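Local atomic coordinates of serpin B3 (Homo sapiens, PDB entry 4ZK3), a protein that belongs to the serpin family, probably inhibits proteases, and forms large aggregates as the psoriasis-associated Pso p27. Residues K239-I244 with F371-N376; T90-S95 with T378-F383. One frame throughout, in Å; residues are numbered along the deposited sequence.

Interaction 1 (K239-I244 with F371-N376); sequences KDLSMI and FFIRQN
Ile244 lays its branched CB over one face of the Phe372 ring, 3.6 Å from CB to the ring centroid and displaced toward the rim, with CG1 near CE1 and CG2 near CE2. Phe372 CG stands between its own backbone N and carbonyl carbon (chi1 64°), and from there the ring runs beside the Ile244 side chain, pointing the same way. Ile244 CD1 reaches on to one face of the Arg374 guanidinium, 3.9 Å from NH2. Beneath this tight part the backbones pair antiparallel: Ser242 with Arg374 and Ile244 with Phe372 are hydrogen-bonded pairs, Arg374 N giving Ser242 O a nearly straight 2.9 Å bond. On the other face Met243 CE sits 3.9 Å from both Phe371 CD2 and Ile373 CG1. Met243 SD makes an oblique Met-aromatic contact, 5.4 Å from the Phe371 ring centroid. Leu241 CD2 meets Ile373 CG2 more loosely at 4.1 Å.

Toward the turn the contact becomes polar. Asn376 ND2 spends its two hydrogens in the amide plane, on Lys239 O and on Ser242 OG, each at 3.2 Å; the carbonyl of Lys239 receives its bond from above its plane. Asn376 OD1 takes side-on bonds from Arg374 NE and NH2. Ser242 OG also bonds Glu233, and Arg374 NH1 reaches Thr270 O. At the solvent end Lys239 leads away to a salt bridge with Glu187, whereas the buried Asp240 carboxylate meets Tyr99 and Lys377. Strands 241-248 and 369-375 pair here inside serpin beta-sheet B, flanked by 229-235 and 380-387.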
ATOM      1  N   LYS A 239      -7.000  17.000   9.304  1.00 31.76           N
ATOM      2  CA  LYS A 239      -5.683  16.560   9.727  1.00 32.77           C
ATOM      3  C   LYS A 239      -5.627  15.117  10.270  1.00 27.17           C
ATOM      4  O   LYS A 239      -4.703  14.771  10.984  1.00 29.71           O
ATOM      5  CB  LYS A 239      -5.076  17.522  10.751  1.00 35.36           C
ATOM      6  CG  LYS A 239      -4.938  18.990  10.318  1.00 38.07           C
ATOM      7  CD  LYS A 239      -4.185  19.768  11.418  1.00 41.10           C
ATOM      8  CE  LYS A 239      -4.608  21.215  11.566  1.00 41.35           C
ATOM      9  NZ  LYS A 239      -4.020  21.987  10.442  1.00 42.93           N
ATOM     10  N   ASP A 240      -6.536  14.242   9.903  1.00 26.27           N
ATOM     11  CA  ASP A 240      -6.355  12.829  10.323  1.00 25.26           C
ATOM     12  C   ASP A 240      -5.264  12.106   9.490  1.00 24.58           C
ATOM     13  O   ASP A 240      -4.596  11.140   9.978  1.00 22.17           O
ATOM     14  CB  ASP A 240      -7.696  12.096  10.268  1.00 26.56           C
ATOM     15  CG  ASP A 240      -8.652  12.575  11.394  1.00 28.43           C
ATOM     16  OD1 ASP A 240      -8.139  13.234  12.329  1.00 26.71           O
ATOM     17  OD2 ASP A 240      -9.865  12.358  11.275  1.00 26.57           O
ATOM     18  N   LEU A 241      -5.127  12.588   8.249  1.00 23.08           N
ATOM     19  CA  LEU A 241      -4.228  12.042   7.275  1.00 23.45           C
ATOM     20  C   LEU A 241      -3.444  13.152   6.576  1.00 23.15           C
ATOM     21  O   LEU A 241      -3.874  14.299   6.524  1.00 24.65           O
ATOM     22  CB  LEU A 241      -5.022  11.236   6.264  1.00 23.61           C
ATOM     23  CG  LEU A 241      -5.614   9.927   6.797  1.00 22.86           C
ATOM     24  CD1 LEU A 241      -7.113  10.039   6.897  1.00 23.37           C
ATOM     25  CD2 LEU A 241      -5.251   8.758   5.878  1.00 21.91           C
ATOM     26  N   SER A 242      -2.259  12.807   6.097  1.00 21.11           N
ATOM     27  CA  SER A 242      -1.454  13.741   5.307  1.00 21.14           C
ATOM     28  C   SER A 242      -0.759  13.021   4.161  1.00 18.38           C
ATOM     29  O   SER A 242      -0.532  11.834   4.206  1.00 19.35           O
ATOM     30  CB  SER A 242      -0.367  14.337   6.162  1.00 22.97           C
ATOM     31  OG  SER A 242      -0.853  15.221   7.097  1.00 21.94           O
ATOM     32  N   MET A 243      -0.354  13.782   3.160  1.00 19.27           N
ATOM     33  CA  MET A 243       0.479  13.266   2.091  1.00 19.03           C
ATOM     34  C   MET A 243       1.826  13.909   2.363  1.00 20.06           C
ATOM     35  O   MET A 243       1.903  15.124   2.504  1.00 21.13           O
ATOM     36  CB  MET A 243       0.009  13.667   0.696  1.00 18.51           C
ATOM     37  CG  MET A 243       0.997  13.233  -0.405  1.00 20.51           C
ATOM     38  SD  MET A 243       0.467  13.368  -2.122  1.00 21.19           S
ATOM     39  CE  MET A 243      -0.668  12.003  -2.333  1.00 21.31           C
ATOM     40  N   ILE A 244       2.843  13.087   2.462  1.00 20.24           N
ATOM     41  CA  ILE A 244       4.238  13.580   2.674  1.00 21.77           C
ATOM     42  C   ILE A 244       4.945  13.430   1.353  1.00 21.48           C
ATOM     43  O   ILE A 244       4.804  12.374   0.709  1.00 19.49           O
ATOM     44  CB  ILE A 244       4.980  12.696   3.675  1.00 22.81           C
ATOM     45  CG1 ILE A 244       4.245  12.690   4.989  1.00 26.61           C
ATOM     46  CG2 ILE A 244       6.457  13.115   3.825  1.00 24.70           C
ATOM     47  CD1 ILE A 244       3.894  14.029   5.506  1.00 27.32           C
ATOM     48  N   PHE A 371       6.431   9.933  -2.501  1.00 19.27           N
ATOM     49  CA  PHE A 371       5.323  10.486  -1.780  1.00 19.86           C
ATOM     50  C   PHE A 371       4.662   9.343  -1.046  1.00 20.90           C
ATOM     51  O   PHE A 371       4.781   8.144  -1.446  1.00 22.86           O
ATOM     52  CB  PHE A 371       4.374  11.252  -2.728  1.00 21.12           C
ATOM     53  CG  PHE A 371       3.704  10.360  -3.762  1.00 20.21           C
ATOM     54  CD1 PHE A 371       4.369  10.001  -4.938  1.00 18.28           C
ATOM     55  CD2 PHE A 371       2.412   9.881  -3.572  1.00 19.59           C
ATOM     56  CE1 PHE A 371       3.800   9.155  -5.890  1.00 18.09           C
ATOM     57  CE2 PHE A 371       1.832   9.003  -4.522  1.00 17.41           C
ATOM     58  CZ  PHE A 371       2.548   8.634  -5.676  1.00 17.65           C
ATOM     59  N   PHE A 372       3.940   9.683   0.005  1.00 19.77           N
ATOM     60  CA  PHE A 372       3.144   8.687   0.714  1.00 18.63           C
ATOM     61  C   PHE A 372       2.013   9.322   1.464  1.00 18.27           C
ATOM     62  O   PHE A 372       2.032  10.537   1.715  1.00 17.20           O
ATOM     63  CB  PHE A 372       4.007   7.797   1.609  1.00 20.56           C
ATOM     64  CG  PHE A 372       4.688   8.502   2.736  1.00 20.65           C
ATOM     65  CD1 PHE A 372       4.058   8.651   3.959  1.00 20.95           C
ATOM     66  CD2 PHE A 372       6.006   8.953   2.594  1.00 22.98           C
ATOM     67  CE1 PHE A 372       4.731   9.258   5.009  1.00 23.47           C
ATOM     68  CE2 PHE A 372       6.680   9.582   3.630  1.00 24.47           C
ATOM     69  CZ  PHE A 372       6.053   9.713   4.865  1.00 23.30           C
ATOM     70  N   ILE A 373       1.010   8.484   1.758  1.00 17.50           N
ATOM     71  CA  ILE A 373      -0.158   8.894   2.491  1.00 17.15           C
ATOM     72  C   ILE A 373      -0.103   8.200   3.845  1.00 18.21           C
ATOM     73  O   ILE A 373      -0.070   6.974   3.933  1.00 18.12           O
ATOM     74  CB  ILE A 373      -1.459   8.599   1.739  1.00 16.79           C
ATOM     75  CG1 ILE A 373      -1.538   9.436   0.443  1.00 17.38           C
ATOM     76  CG2 ILE A 373      -2.678   8.882   2.628  1.00 18.19           C
ATOM     77  CD1 ILE A 373      -2.578   8.939  -0.534  1.00 18.32           C
ATOM     78  N   ARG A 374      -0.153   9.004   4.891  1.00 19.22           N
ATOM     79  CA  ARG A 374      -0.000   8.592   6.260  1.00 19.25           C
ATOM     80  C   ARG A 374      -1.242   8.899   7.083  1.00 20.62           C
ATOM     81  O   ARG A 374      -1.786  10.003   7.003  1.00 19.57           O
ATOM     82  CB  ARG A 374       1.172   9.360   6.858  1.00 21.16           C
ATOM     83  CG  ARG A 374       1.538   8.961   8.295  1.00 24.62           C
ATOM     84  CD  ARG A 374       2.767   9.782   8.768  1.00 28.55           C
ATOM     85  NE  ARG A 374       2.421  11.206   8.955  1.00 29.71           N
ATOM     86  CZ  ARG A 374       3.303  12.223   8.997  1.00 32.80           C
ATOM     87  NH1 ARG A 374       4.622  12.024   8.891  1.00 31.35           N
ATOM     88  NH2 ARG A 374       2.853  13.466   9.179  1.00 32.40           N
ATOM     89  N   GLN A 375      -1.620   7.950   7.941  1.00 22.24           N
ATOM     90  CA  GLN A 375      -2.644   8.183   8.995  1.00 24.55           C
ATOM     91  C   GLN A 375      -1.903   8.752  10.219  1.00 24.91           C
ATOM     92  O   GLN A 375      -0.987   8.130  10.778  1.00 22.65           O
ATOM     93  CB  GLN A 375      -3.492   6.965   9.232  1.00 28.71           C
ATOM     94  CG  GLN A 375      -3.801   6.601  10.665  1.00 44.24           C
ATOM     95  CD  GLN A 375      -5.174   6.913  11.082  1.00 45.41           C
ATOM     96  OE1 GLN A 375      -6.137   6.525  10.435  1.00 56.82           O
ATOM     97  NE2 GLN A 375      -5.288   7.572  12.201  1.00 54.22           N
ATOM     98  N   ASN A 376      -2.215   9.991  10.577  1.00 24.52           N
ATOM     99  CA  ASN A 376      -1.293  10.696  11.512  1.00 28.92           C
ATOM    100  C   ASN A 376      -1.278  10.178  12.992  1.00 27.83           C
ATOM    101  O   ASN A 376      -0.229  10.032  13.581  1.00 28.17           O
ATOM    102  CB  ASN A 376      -1.566  12.205  11.466  1.00 30.20           C
ATOM    103  CG  ASN A 376      -1.203  12.834  10.124  1.00 27.36           C
ATOM    104  OD1 ASN A 376      -0.220  12.486   9.485  1.00 31.70           O
ATOM    105  ND2 ASN A 376      -1.953  13.788   9.744  1.00 28.82           N
TER

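Interaction 2 (T90-S95 with T378-F383); sequences TEFNKS and TNSILF
The Phe92 ring, just beyond the end of helix 81-91, takes a Leu382 methyl on one face. From CB the chain turns CG anti to the carbonyl carbon (chi1 -62°), and contact with 378-383 begins at the ring. Phe92 CE2 lies 3.8 Å from Leu382 CD2, with Phe92 CD2 a little farther from the same methyl. Displaced toward the rim, that methyl makes a CH-pi contact, Leu382 CD2 standing 3.8 Å from the Phe92 ring centroid and 14° off the ring normal. Phe92 CE1 has Thr378 OG1 near the ring edge, though the position of this hydroxyl oxygen is less certain. At the tip, Phe92 CZ lies 3.6 Å from Ser380 CB, which approaches obliquely, and has Ser380 OG at the edge as well. The Ser380 hydroxyl thus lines the rim while the leucine covers a face. Beside them the Glu91 and Thr378 side chains run antiparallel alongside each other, Glu91 CG 4.0 Å from Thr378 CG2, at the exposed margin. Phe92 also touches Ile103 of strand 99-110 and Gln375 of strand 369-375, so its ring is wedged where the C-terminal end of helix 81-91 meets the hairpin of strands 369-375 and 380-387.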
ATOM      1  N   THR A  90      -9.418  -1.072  12.942  1.00 39.24           N
ATOM      2  CA  THR A  90     -10.515  -0.255  13.487  1.00 38.29           C
ATOM      3  C   THR A  90     -10.323   1.222  13.134  1.00 40.33           C
ATOM      4  O   THR A  90     -11.261   1.893  12.720  1.00 41.35           O
ATOM      5  CB  THR A  90     -10.582  -0.332  15.035  1.00 39.66           C
ATOM      6  OG1 THR A  90     -10.339  -1.659  15.470  1.00 44.43           O
ATOM      7  CG2 THR A  90     -11.957   0.088  15.555  1.00 41.69           C
ATOM      8  N   GLU A  91      -9.098   1.708  13.306  1.00 39.42           N
ATOM      9  CA  GLU A  91      -8.753   3.122  13.058  1.00 42.59           C
ATOM     10  C   GLU A  91      -8.837   3.504  11.598  1.00 38.79           C
ATOM     11  O   GLU A  91      -9.147   4.612  11.226  1.00 45.19           O
ATOM     12  CB  GLU A  91      -7.334   3.367  13.517  1.00 44.43           C
ATOM     13  CG  GLU A  91      -7.091   3.061  14.986  1.00 50.95           C
ATOM     14  CD  GLU A  91      -7.350   4.253  15.860  1.00 59.58           C
ATOM     15  OE1 GLU A  91      -6.575   4.426  16.828  1.00 70.47           O
ATOM     16  OE2 GLU A  91      -8.301   5.023  15.553  1.00 57.06           O
ATOM     17  N   PHE A  92      -8.605   2.528  10.756  1.00 38.02           N
ATOM     18  CA  PHE A  92      -8.603   2.739   9.343  1.00 35.29           C
ATOM     19  C   PHE A  92      -9.999   2.643   8.745  1.00 34.83           C
ATOM     20  O   PHE A  92     -10.121   2.407   7.518  1.00 34.92           O
ATOM     21  CB  PHE A  92      -7.696   1.680   8.680  1.00 30.52           C
ATOM     22  CG  PHE A  92      -6.253   1.736   9.085  1.00 30.47           C
ATOM     23  CD1 PHE A  92      -5.723   2.809   9.762  1.00 28.93           C
ATOM     24  CD2 PHE A  92      -5.426   0.693   8.744  1.00 32.21           C
ATOM     25  CE1 PHE A  92      -4.378   2.841  10.106  1.00 30.79           C
ATOM     26  CE2 PHE A  92      -4.079   0.691   9.095  1.00 32.32           C
ATOM     27  CZ  PHE A  92      -3.541   1.782   9.760  1.00 33.30           C
ATOM     28  N   ASN A  93     -11.062   2.677   9.557  1.00 28.64           N
ATOM     29  CA  ASN A  93     -12.426   2.669   8.958  1.00 28.39           C
ATOM     30  C   ASN A  93     -13.075   3.869   9.591  1.00 32.76           C
ATOM     31  O   ASN A  93     -13.518   3.786  10.742  1.00 28.15           O
ATOM     32  CB  ASN A  93     -13.271   1.417   9.259  1.00 32.21           C
ATOM     33  CG  ASN A  93     -12.901   0.231   8.410  1.00 31.56           C
ATOM     34  OD1 ASN A  93     -12.251  -0.704   8.887  1.00 38.81           O
ATOM     35  ND2 ASN A  93     -13.301   0.251   7.173  1.00 25.75           N
ATOM     36  N   LYS A  94     -13.007   5.001   8.895  1.00 31.22           N
ATOM     37  CA  LYS A  94     -13.563   6.252   9.387  1.00 31.14           C
ATOM     38  C   LYS A  94     -13.853   7.168   8.208  1.00 31.77           C
ATOM     39  O   LYS A  94     -13.065   7.252   7.241  1.00 28.18           O
ATOM     40  CB  LYS A  94     -12.593   6.905  10.363  1.00 34.14           C
ATOM     41  CG  LYS A  94     -13.169   8.174  10.983  1.00 41.03           C
ATOM     42  CD  LYS A  94     -12.227   8.807  11.997  1.00 43.87           C
ATOM     43  CE  LYS A  94     -12.962   9.882  12.779  1.00 49.86           C
ATOM     44  NZ  LYS A  94     -11.975  10.938  13.166  1.00 52.97           N
ATOM     45  N   SER A  95     -15.016   7.806   8.275  1.00 30.57           N
ATOM     46  CA  SER A  95     -15.463   8.774   7.293  1.00 31.38           C
ATOM     47  C   SER A  95     -15.917  10.024   8.017  1.00 31.64           C
ATOM     48  O   SER A  95     -16.526   9.930   9.073  1.00 24.96           O
ATOM     49  CB  SER A  95     -16.641   8.237   6.463  1.00 35.29           C
ATOM     50  OG  SER A  95     -16.175   7.433   5.373  1.00 38.93           O
ATOM     51  N   THR A 378      -1.982   7.128  14.211  1.00 29.81           N
ATOM     52  CA  THR A 378      -1.330   5.831  14.302  1.00 25.88           C
ATOM     53  C   THR A 378       0.004   5.817  13.699  1.00 25.15           C
ATOM     54  O   THR A 378       0.692   4.809  13.769  1.00 24.85           O
ATOM     55  CB  THR A 378      -2.142   4.763  13.598  1.00 27.93           C
ATOM     56  OG1 THR A 378      -2.209   5.038  12.187  1.00 25.88           O
ATOM     57  CG2 THR A 378      -3.545   4.735  14.177  1.00 27.20           C
ATOM     58  N   ASN A 379       0.366   6.903  13.025  1.00 25.77           N
ATOM     59  CA  ASN A 379       1.624   6.936  12.279  1.00 28.51           C
ATOM     60  C   ASN A 379       1.873   5.809  11.196  1.00 26.67           C
ATOM     61  O   ASN A 379       2.997   5.260  11.016  1.00 29.03           O
ATOM     62  CB  ASN A 379       2.753   6.992  13.287  1.00 32.71           C
ATOM     63  CG  ASN A 379       3.950   7.734  12.746  1.00 36.27           C
ATOM     64  OD1 ASN A 379       3.845   8.826  12.187  1.00 38.56           O
ATOM     65  ND2 ASN A 379       5.108   7.142  12.924  1.00 41.79           N
ATOM     66  N   SER A 380       0.817   5.444  10.514  1.00 25.06           N
ATOM     67  CA  SER A 380       0.840   4.325   9.592  1.00 24.48           C
ATOM     68  C   SER A 380       0.901   4.813   8.154  1.00 22.40           C
ATOM     69  O   SER A 380       0.123   5.695   7.763  1.00 21.99           O
ATOM     70  CB  SER A 380      -0.411   3.492   9.773  1.00 28.09           C
ATOM     71  OG  SER A 380      -0.398   3.008  11.087  1.00 31.64           O
ATOM     72  N   ILE A 381       1.782   4.224   7.364  1.00 20.17           N
ATOM     73  CA  ILE A 381       1.874   4.587   5.948  1.00 18.91           C
ATOM     74  C   ILE A 381       0.979   3.639   5.195  1.00 19.08           C
ATOM     75  O   ILE A 381       1.238   2.421   5.127  1.00 19.59           O
ATOM     76  CB  ILE A 381       3.321   4.605   5.481  1.00 20.07           C
ATOM     77  CG1 ILE A 381       4.116   5.626   6.360  1.00 20.63           C
ATOM     78  CG2 ILE A 381       3.368   5.028   4.005  1.00 18.91           C
ATOM     79  CD1 ILE A 381       5.592   5.705   5.963  1.00 21.83           C
ATOM     80  N   LEU A 382      -0.123   4.186   4.700  1.00 18.27           N
ATOM     81  CA  LEU A 382      -1.148   3.398   4.006  1.00 17.94           C
ATOM     82  C   LEU A 382      -0.792   3.130   2.534  1.00 19.28           C
ATOM     83  O   LEU A 382      -1.184   2.071   1.989  1.00 16.87           O
ATOM     84  CB  LEU A 382      -2.485   4.135   4.070  1.00 18.43           C
ATOM     85  CG  LEU A 382      -3.002   4.436   5.499  1.00 18.29           C
ATOM     86  CD1 LEU A 382      -4.232   5.299   5.477  1.00 18.11           C
ATOM     87  CD2 LEU A 382      -3.195   3.259   6.385  1.00 18.34           C
ATOM     88  N   PHE A 383      -0.125   4.109   1.913  1.00 16.39           N
ATOM     89  CA  PHE A 383       0.201   4.054   0.499  1.00 17.06           C
ATOM     90  C   PHE A 383       1.537   4.746   0.326  1.00 16.90           C
ATOM     91  O   PHE A 383       1.832   5.749   1.029  1.00 15.48           O
ATOM     92  CB  PHE A 383      -0.802   4.824  -0.408  1.00 18.10           C
ATOM     93  CG  PHE A 383      -2.265   4.359  -0.315  1.00 16.49           C
ATOM     94  CD1 PHE A 383      -2.769   3.341  -1.127  1.00 15.55           C
ATOM     95  CD2 PHE A 383      -3.132   5.011   0.587  1.00 16.12           C
ATOM     96  CE1 PHE A 383      -4.129   2.991  -1.050  1.00 16.52           C
ATOM     97  CE2 PHE A 383      -4.463   4.623   0.718  1.00 17.03           C
ATOM     98  CZ  PHE A 383      -4.968   3.615  -0.111  1.00 16.72           C
TER

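How the interactions relate
From the N terminus, the chain first passes residues 90-95, at the end of helix 81-91, which supply the first segment of interaction 2, completed only by 378-383 near the C terminus. Within that long loop, residues 239-244 open interaction 1, and 371-376 close it, so the second loop lies wholly within the first. Only Lys377 separates the two closing segments, which belong to consecutive antiparallel strands, 369-375 and 380-387. The contacts meet through these strands: Gln375 N lies 2.9 Å from Ser380 O, a probable hydrogen bond. Together they join strand 241-248, the C-terminal hairpin and the end of helix 81-91; a salt bridge from Lys94 NZ to Asp240 OD2 also links 90-95 directly to 239-244.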